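Local coordinates for protein extracellular serine protease (Aeromonas sobria, PDB 3WQB) that cleaves peptide bonds after paired basic residues, one of them lysine, as a secreted, calcium-binding serine protease of the furin-like subtilase group, at residues G27-L38 with V126-I135; T295-N306 with D323-M332. The protein carries 1 engineered substitution. All coordinates share one frame; numbering follows the deposited sequence.

Contact 1: residues G27-L38 with V126-I135; sequences GANPLQDQQWYL and VDNAIGTKGI. With CA (calcium ion), chain C.
Ala28 meets the loop 126-135 beside a calcium site of the subtilase domain: water 1 accepts from its N and donates to Asp127 OD1 and Asn128 O, stitching the N-terminal segment to the loop that follows helix 115-124. Asn29 then carries the junction with both ends of its amide. Its OD1 binds the calcium ion at 2.4 Å and also accepts from Asn128 N in an almost straight bond (175°), the donor tilted from the carbonyl plane. Val126 O, Asn128 OD1, Ile130 O and Thr132 O join it, and Asp87 completes the shell. At the other end, Asn29 ND2 donates to Asp127 OD1 at 2.8 Å. Asn29 ND2 also donates to Gln32 OE1, at 2.9 Å; both acceptors lie in the amide plane, two bonds that fix the rotation of the amide, with its oxygen toward the metal. Pro30 lays CD against Ala129 O, and Leu31 N donates to Gly131 O. Gln35, extended beyond CG and crossing Thr132 at about a right angle, grips the backbone of Lys133 twice: Gln35 OE1 takes Lys133 N in the carbonyl plane, on a lone pair, at 2.8 Å, while NE2 gives one proton to Lys133 O and another to Tyr37 OH, itself tied to Val294 O. Beyond this polar clamp Leu38 CD2 packs on Ile135 CG1 at 3.7 Å.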
# COMPACT_ATOMS: atom_id res chain seq x y z
N GLY A 27 -20.37 -22.12 -11.48
CA GLY A 27 -21.21 -21.04 -10.99
C GLY A 27 -22.21 -20.53 -12.00
O GLY A 27 -22.02 -20.65 -13.21
N ALA A 28 -23.25 -19.90 -11.46
CA ALA A 28 -24.37 -19.40 -12.25
C ALA A 28 -24.54 -17.90 -12.09
O ALA A 28 -25.61 -17.36 -12.30
CB ALA A 28 -25.66 -20.13 -11.86
N ASN A 29 -23.46 -17.22 -11.70
CA ASN A 29 -23.48 -15.76 -11.61
C ASN A 29 -23.40 -15.19 -13.02
O ASN A 29 -22.43 -15.45 -13.73
CB ASN A 29 -22.31 -15.27 -10.76
CG ASN A 29 -22.27 -15.94 -9.40
OD1 ASN A 29 -22.92 -15.48 -8.46
ND2 ASN A 29 -21.51 -17.03 -9.29
N PRO A 30 -24.43 -14.43 -13.44
CA PRO A 30 -24.48 -14.04 -14.85
C PRO A 30 -23.30 -13.21 -15.37
O PRO A 30 -23.02 -13.23 -16.56
CB PRO A 30 -25.80 -13.26 -14.95
CG PRO A 30 -26.64 -13.84 -13.85
CD PRO A 30 -25.66 -14.06 -12.73
N LEU A 31 -22.59 -12.51 -14.48
CA LEU A 31 -21.49 -11.67 -14.92
C LEU A 31 -20.11 -12.30 -14.76
O LEU A 31 -19.09 -11.68 -15.10
CB LEU A 31 -21.52 -10.31 -14.20
CG LEU A 31 -22.81 -9.51 -14.28
CD1 LEU A 31 -22.67 -8.27 -13.42
CD2 LEU A 31 -23.15 -9.13 -15.71
N GLN A 32 -20.05 -13.53 -14.25
CA GLN A 32 -18.73 -14.10 -13.91
C GLN A 32 -17.83 -14.33 -15.12
O GLN A 32 -16.60 -14.28 -14.99
CB GLN A 32 -18.85 -15.36 -13.05
CG GLN A 32 -19.37 -16.61 -13.75
CD GLN A 32 -19.45 -17.77 -12.79
OE1 GLN A 32 -20.20 -17.72 -11.82
NE2 GLN A 32 -18.67 -18.82 -13.04
N ASP A 33 -18.41 -14.55 -16.28
CA ASP A 33 -17.60 -14.72 -17.49
C ASP A 33 -16.98 -13.41 -17.98
O ASP A 33 -16.15 -13.43 -18.88
CB ASP A 33 -18.38 -15.44 -18.60
CG ASP A 33 -18.62 -16.90 -18.28
OD1 ASP A 33 -17.72 -17.55 -17.71
OD2 ASP A 33 -19.72 -17.40 -18.61
N GLN A 34 -17.39 -12.29 -17.38
CA GLN A 34 -16.76 -11.00 -17.67
C GLN A 34 -15.82 -10.52 -16.56
O GLN A 34 -15.29 -9.40 -16.63
CB GLN A 34 -17.81 -9.96 -18.06
CG GLN A 34 -18.37 -10.20 -19.46
CD GLN A 34 -17.45 -9.73 -20.56
OE1 GLN A 34 -16.22 -9.81 -20.44
NE2 GLN A 34 -18.03 -9.22 -21.63
N GLN A 35 -15.62 -11.36 -15.55
CA GLN A 35 -14.61 -11.13 -14.51
C GLN A 35 -13.31 -11.79 -14.98
O GLN A 35 -12.99 -12.92 -14.59
CB GLN A 35 -15.07 -11.71 -13.18
CG GLN A 35 -16.31 -11.05 -12.60
CD GLN A 35 -16.79 -11.76 -11.35
OE1 GLN A 35 -17.75 -12.54 -11.39
NE2 GLN A 35 -16.10 -11.54 -10.24
N TRP A 36 -12.56 -11.09 -15.82
CA TRP A 36 -11.34 -11.65 -16.41
C TRP A 36 -10.31 -11.96 -15.34
O TRP A 36 -9.42 -12.76 -15.56
CB TRP A 36 -10.74 -10.70 -17.46
CG TRP A 36 -10.32 -9.38 -16.87
CD1 TRP A 36 -11.09 -8.26 -16.76
CD2 TRP A 36 -9.06 -9.06 -16.26
NE1 TRP A 36 -10.39 -7.25 -16.13
CE2 TRP A 36 -9.14 -7.72 -15.81
CE3 TRP A 36 -7.86 -9.77 -16.06
CZ2 TRP A 36 -8.08 -7.07 -15.17
CZ3 TRP A 36 -6.80 -9.12 -15.43
CH2 TRP A 36 -6.92 -7.78 -15.00
N TYR A 37 -10.43 -11.29 -14.19
CA TYR A 37 -9.48 -11.51 -13.12
C TYR A 37 -9.63 -12.89 -12.47
O TYR A 37 -8.66 -13.44 -11.95
CB TYR A 37 -9.54 -10.38 -12.09
CG TYR A 37 -10.89 -10.09 -11.47
CD1 TYR A 37 -11.77 -9.19 -12.09
CD2 TYR A 37 -11.24 -10.63 -10.25
CE1 TYR A 37 -13.00 -8.87 -11.49
CE2 TYR A 37 -12.47 -10.33 -9.65
CZ TYR A 37 -13.34 -9.45 -10.28
OH TYR A 37 -14.53 -9.13 -9.69
N LEU A 38 -10.84 -13.45 -12.52
CA LEU A 38 -11.04 -14.83 -12.08
C LEU A 38 -10.46 -15.80 -13.09
O LEU A 38 -9.77 -16.75 -12.73
CB LEU A 38 -12.53 -15.14 -11.90
CG LEU A 38 -13.36 -14.33 -10.90
CD1 LEU A 38 -14.78 -14.84 -10.91
CD2 LEU A 38 -12.75 -14.42 -9.51
N VAL A 126 -21.30 -12.92 -3.49
CA VAL A 126 -21.93 -14.20 -3.19
C VAL A 126 -22.04 -15.08 -4.43
O VAL A 126 -22.31 -14.60 -5.54
CB VAL A 126 -23.32 -13.97 -2.53
CG1 VAL A 126 -24.04 -15.29 -2.25
CG2 VAL A 126 -23.13 -13.20 -1.24
N ASP A 127 -21.77 -16.37 -4.26
CA ASP A 127 -21.93 -17.34 -5.33
C ASP A 127 -23.39 -17.79 -5.40
O ASP A 127 -23.86 -18.57 -4.57
CB ASP A 127 -21.02 -18.54 -5.08
CG ASP A 127 -20.94 -19.48 -6.25
OD1 ASP A 127 -21.28 -19.07 -7.38
OD2 ASP A 127 -20.51 -20.64 -6.04
N ASN A 128 -24.11 -17.25 -6.37
CA ASN A 128 -25.55 -17.47 -6.48
C ASN A 128 -25.97 -17.32 -7.95
O ASN A 128 -25.19 -17.67 -8.84
CB ASN A 128 -26.31 -16.51 -5.54
CG ASN A 128 -25.90 -15.06 -5.74
OD1 ASN A 128 -25.31 -14.71 -6.76
ND2 ASN A 128 -26.21 -14.21 -4.76
N ALA A 129 -27.17 -16.81 -8.20
CA ALA A 129 -27.65 -16.67 -9.58
C ALA A 129 -27.73 -15.21 -10.04
O ALA A 129 -28.34 -14.91 -11.08
CB ALA A 129 -28.99 -17.37 -9.76
N ILE A 130 -27.12 -14.31 -9.27
CA ILE A 130 -27.09 -12.89 -9.62
C ILE A 130 -25.67 -12.34 -9.65
O ILE A 130 -24.77 -12.90 -9.02
CB ILE A 130 -27.97 -12.03 -8.67
CG1 ILE A 130 -27.48 -12.11 -7.22
CG2 ILE A 130 -29.45 -12.44 -8.78
CD1 ILE A 130 -28.08 -11.06 -6.29
N GLY A 131 -25.47 -11.28 -10.41
CA GLY A 131 -24.23 -10.52 -10.33
C GLY A 131 -22.97 -11.29 -10.63
O GLY A 131 -22.90 -12.05 -11.60
N THR A 132 -21.98 -11.09 -9.77
CA THR A 132 -20.63 -11.61 -9.95
C THR A 132 -20.35 -12.74 -8.97
O THR A 132 -21.17 -13.08 -8.11
CB THR A 132 -19.60 -10.50 -9.72
OG1 THR A 132 -19.84 -9.89 -8.44
CG2 THR A 132 -19.66 -9.43 -10.83
N LYS A 133 -19.16 -13.33 -9.11
CA LYS A 133 -18.67 -14.34 -8.18
C LYS A 133 -17.41 -13.80 -7.52
O LYS A 133 -16.47 -13.41 -8.20
CB LYS A 133 -18.36 -15.64 -8.91
CG LYS A 133 -18.10 -16.84 -7.99
CD LYS A 133 -17.64 -18.06 -8.79
CE LYS A 133 -17.59 -19.31 -7.92
NZ LYS A 133 -16.96 -20.48 -8.64
N GLY A 134 -17.39 -13.77 -6.19
CA GLY A 134 -16.17 -13.36 -5.49
C GLY A 134 -15.01 -14.31 -5.74
O GLY A 134 -15.20 -15.48 -6.10
N ILE A 135 -13.80 -13.80 -5.56
CA ILE A 135 -12.61 -14.65 -5.56
C ILE A 135 -12.75 -15.72 -4.46
O ILE A 135 -12.42 -16.89 -4.68
CB ILE A 135 -11.37 -13.80 -5.31
CG1 ILE A 135 -11.07 -12.94 -6.53
CG2 ILE A 135 -10.15 -14.66 -4.97
CD1 ILE A 135 -10.12 -11.80 -6.21
CA CA C . -23.33 -13.46 -7.25
O HOH W 1 -23.53 -19.85 -8.61
O HOH W 2 -17.23 -9.33 -7.87

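Contact 2: residues T295-N306 with D323-M332; sequences TTDLPGCDMGYN and DASCDYNGVM. With CA (calcium ion), chain E.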
# COMPACT_ATOMS: atom_id res chain seq x y z
N THR A 295 -17.61 -5.86 -10.77
CA THR A 295 -17.82 -6.10 -9.35
C THR A 295 -19.14 -5.50 -8.87
O THR A 295 -19.91 -4.95 -9.66
CB THR A 295 -16.62 -5.52 -8.54
OG1 THR A 295 -16.73 -5.93 -7.17
CG2 THR A 295 -16.56 -4.00 -8.63
N THR A 296 -19.39 -5.61 -7.57
CA THR A 296 -20.56 -5.04 -6.94
C THR A 296 -20.44 -3.52 -6.80
O THR A 296 -19.45 -3.00 -6.29
CB THR A 296 -20.78 -5.66 -5.56
OG1 THR A 296 -19.55 -5.62 -4.82
CG2 THR A 296 -21.20 -7.12 -5.68
N ASP A 297 -21.49 -2.83 -7.22
CA ASP A 297 -21.59 -1.38 -7.11
C ASP A 297 -22.51 -1.03 -5.94
O ASP A 297 -23.18 -1.91 -5.40
CB ASP A 297 -22.20 -0.83 -8.40
CG ASP A 297 -22.01 0.66 -8.55
OD1 ASP A 297 -20.91 1.15 -8.20
OD2 ASP A 297 -22.95 1.34 -9.00
N LEU A 298 -22.54 0.24 -5.55
CA LEU A 298 -23.63 0.69 -4.69
C LEU A 298 -24.96 0.37 -5.39
O LEU A 298 -25.10 0.61 -6.59
CB LEU A 298 -23.54 2.18 -4.40
CG LEU A 298 -22.28 2.67 -3.68
CD1 LEU A 298 -22.39 4.16 -3.37
CD2 LEU A 298 -22.05 1.89 -2.41
N PRO A 299 -25.93 -0.19 -4.64
CA PRO A 299 -27.16 -0.63 -5.31
C PRO A 299 -28.00 0.52 -5.88
O PRO A 299 -28.02 1.62 -5.31
CB PRO A 299 -27.93 -1.37 -4.22
CG PRO A 299 -27.31 -0.96 -2.92
CD PRO A 299 -25.91 -0.54 -3.21
N GLY A 300 -28.66 0.27 -7.00
CA GLY A 300 -29.57 1.25 -7.59
C GLY A 300 -28.90 2.10 -8.64
O GLY A 300 -27.67 2.24 -8.66
N CYS A 301 -29.71 2.68 -9.51
CA CYS A 301 -29.19 3.53 -10.57
C CYS A 301 -29.02 4.98 -10.10
O CYS A 301 -28.67 5.84 -10.88
CB CYS A 301 -30.05 3.40 -11.83
SG CYS A 301 -30.12 1.71 -12.53
N ASP A 302 -29.24 5.21 -8.81
CA ASP A 302 -29.00 6.52 -8.20
C ASP A 302 -27.73 6.60 -7.35
O ASP A 302 -27.40 7.67 -6.83
CB ASP A 302 -30.20 6.95 -7.36
CG ASP A 302 -30.53 5.94 -6.27
OD1 ASP A 302 -30.15 4.75 -6.38
OD2 ASP A 302 -31.20 6.34 -5.29
N MET A 303 -27.05 5.47 -7.18
CA MET A 303 -25.85 5.40 -6.34
C MET A 303 -24.78 4.58 -7.05
O MET A 303 -25.08 3.62 -7.76
CB MET A 303 -26.17 4.72 -5.01
CG MET A 303 -27.19 5.46 -4.14
SD MET A 303 -26.57 7.00 -3.44
CE MET A 303 -25.55 6.38 -2.12
N GLY A 304 -23.53 4.94 -6.81
CA GLY A 304 -22.40 4.11 -7.22
C GLY A 304 -21.73 4.55 -8.50
O GLY A 304 -22.09 5.58 -9.09
N TYR A 305 -20.75 3.77 -8.93
CA TYR A 305 -20.07 4.03 -10.20
C TYR A 305 -20.97 3.73 -11.41
O TYR A 305 -20.73 4.25 -12.50
CB TYR A 305 -18.78 3.22 -10.32
CG TYR A 305 -17.73 3.48 -9.27
CD1 TYR A 305 -17.55 4.76 -8.72
CD2 TYR A 305 -16.90 2.45 -8.83
CE1 TYR A 305 -16.57 5.00 -7.77
CE2 TYR A 305 -15.91 2.68 -7.88
CZ TYR A 305 -15.75 3.95 -7.34
OH TYR A 305 -14.77 4.17 -6.40
N ASN A 306 -21.99 2.90 -11.21
CA ASN A 306 -23.01 2.64 -12.20
C ASN A 306 -24.28 3.36 -11.74
O ASN A 306 -25.03 2.86 -10.90
CB ASN A 306 -23.23 1.14 -12.39
CG ASN A 306 -24.29 0.82 -13.44
OD1 ASN A 306 -24.82 1.70 -14.11
ND2 ASN A 306 -24.58 -0.47 -13.60
N ASP A 323 -28.16 -5.40 -16.24
CA ASP A 323 -28.09 -4.96 -14.84
C ASP A 323 -29.10 -3.84 -14.60
O ASP A 323 -28.74 -2.66 -14.47
CB ASP A 323 -26.65 -4.54 -14.50
CG ASP A 323 -26.49 -4.07 -13.07
OD1 ASP A 323 -27.30 -4.43 -12.18
OD2 ASP A 323 -25.52 -3.32 -12.84
N ALA A 324 -30.37 -4.23 -14.54
CA ALA A 324 -31.48 -3.27 -14.52
C ALA A 324 -31.46 -2.33 -13.32
O ALA A 324 -31.83 -1.16 -13.45
CB ALA A 324 -32.81 -4.00 -14.61
N SER A 325 -31.03 -2.84 -12.16
CA SER A 325 -30.95 -2.01 -10.96
C SER A 325 -29.58 -1.38 -10.74
O SER A 325 -29.33 -0.81 -9.69
CB SER A 325 -31.37 -2.80 -9.73
OG SER A 325 -32.78 -3.00 -9.73
N CYS A 326 -28.70 -1.48 -11.74
CA CYS A 326 -27.35 -0.88 -11.65
C CYS A 326 -26.61 -1.30 -10.38
O CYS A 326 -26.01 -0.46 -9.69
CB CYS A 326 -27.43 0.65 -11.73
SG CYS A 326 -28.24 1.30 -13.20
N ASP A 327 -26.67 -2.60 -10.07
CA ASP A 327 -26.06 -3.12 -8.85
C ASP A 327 -24.59 -3.51 -9.04
O ASP A 327 -23.94 -3.90 -8.07
CB ASP A 327 -26.83 -4.35 -8.33
CG ASP A 327 -28.18 -4.01 -7.73
OD1 ASP A 327 -28.43 -2.85 -7.33
OD2 ASP A 327 -29.01 -4.94 -7.64
N TYR A 328 -24.10 -3.45 -10.28
CA TYR A 328 -22.73 -3.86 -10.63
C TYR A 328 -22.06 -2.78 -11.46
O TYR A 328 -22.73 -1.96 -12.07
CB TYR A 328 -22.74 -5.23 -11.35
CG TYR A 328 -23.55 -6.18 -10.52
CD1 TYR A 328 -22.98 -6.80 -9.41
CD2 TYR A 328 -24.92 -6.35 -10.75
CE1 TYR A 328 -23.73 -7.60 -8.57
CE2 TYR A 328 -25.69 -7.15 -9.91
CZ TYR A 328 -25.09 -7.77 -8.82
OH TYR A 328 -25.82 -8.55 -7.98
N ASN A 329 -20.73 -2.74 -11.43
CA ASN A 329 -20.01 -1.80 -12.28
C ASN A 329 -18.84 -2.51 -12.96
O ASN A 329 -18.46 -3.60 -12.54
CB ASN A 329 -19.57 -0.53 -11.50
CG ASN A 329 -18.39 -0.78 -10.55
OD1 ASN A 329 -17.26 -1.03 -11.00
ND2 ASN A 329 -18.64 -0.65 -9.25
N GLY A 330 -18.31 -1.90 -14.02
CA GLY A 330 -17.18 -2.48 -14.76
C GLY A 330 -15.96 -1.59 -14.77
O GLY A 330 -15.05 -1.78 -15.59
N VAL A 331 -15.93 -0.61 -13.88
CA VAL A 331 -14.88 0.41 -13.90
C VAL A 331 -13.98 0.40 -12.67
O VAL A 331 -13.02 1.18 -12.60
CB VAL A 331 -15.45 1.83 -14.12
CG1 VAL A 331 -16.17 1.92 -15.46
CG2 VAL A 331 -16.36 2.23 -12.96
N MET A 332 -14.26 -0.46 -11.70
CA MET A 332 -13.39 -0.55 -10.53
C MET A 332 -11.99 -0.96 -10.98
O MET A 332 -11.83 -1.80 -11.84
CB MET A 332 -13.96 -1.52 -9.51
CG MET A 332 -13.14 -1.67 -8.24
SD MET A 332 -12.83 -0.10 -7.43
CE MET A 332 -11.84 -0.66 -6.05
CA CA E . -25.35 1.62 -8.77
O HOH W 3 -26.67 -1.23 -15.61
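Asn329 and Thr295 face each other as an antiparallel hydrogen-bonded pair, Thr295 N donating to Asn329 O and Asn329 N to Thr295 O, with the two side chains side by side and pointing the same way. Asn329 uses its whole amide. OD1 accepts from Val331 N, on a lone pair in the carbonyl plane, making an Asx turn, and from Met332 N three residues on, so that both bonds span the corner at Gly330. Asn329 ND2 donates to Asp297 OD1 at 3.1 Å from above the carboxylate plane, and also reaches Ser118 OG. The planes of amide and carboxylate stand nearly perpendicular, at 89°. Asp297 OD1 takes Tyr305 N as well, on its syn lone pair, whereas OD2 goes to the calcium ion. This second calcium site of the subtilase domain is built chiefly from backbone: Leu298 O, Gly300 O, Met303 O and Asn306 O come from the loop after the strand, Cys326 O from across it. Cys326, the other heavily buried residue, is also bound covalently, its SG joined to Cys301 SG at 2.0 Å with a disulfide torsion of 87°. With CG anti to the backbone N (chi1 -179°), Asn306 brings ND2 to Tyr328 O at 2.8 Å, nearly along the axis of that carbonyl. Tyr305, whose side chain lies against His115, the predicted charge-relay histidine, packs CB on Val331 CG2 at 3.7 Å.

Overall arrangement
Both contacts illustrate one principle, a calcium ion gathering loops of the subtilase domain, yet they do so differently. Contact 1 is the more buried and joins distant parts of the chain, the N-terminal segment and the loop after helix 115-124, by the metal, side-chain amides, a backbone bond and water. Contact 2, only partly buried, closes a short excursion with a two-stranded antiparallel pairing and a disulfide, and its metal shell comes entirely from its own segments, whereas that of contact 1 needs Asp87. The two touch, their centres about 15 Å apart: Tyr328 of contact 2 packs its ring on Gly131, with Tyr328 CZ 3.2 Å from Gly131 CA, and its CB against Leu31.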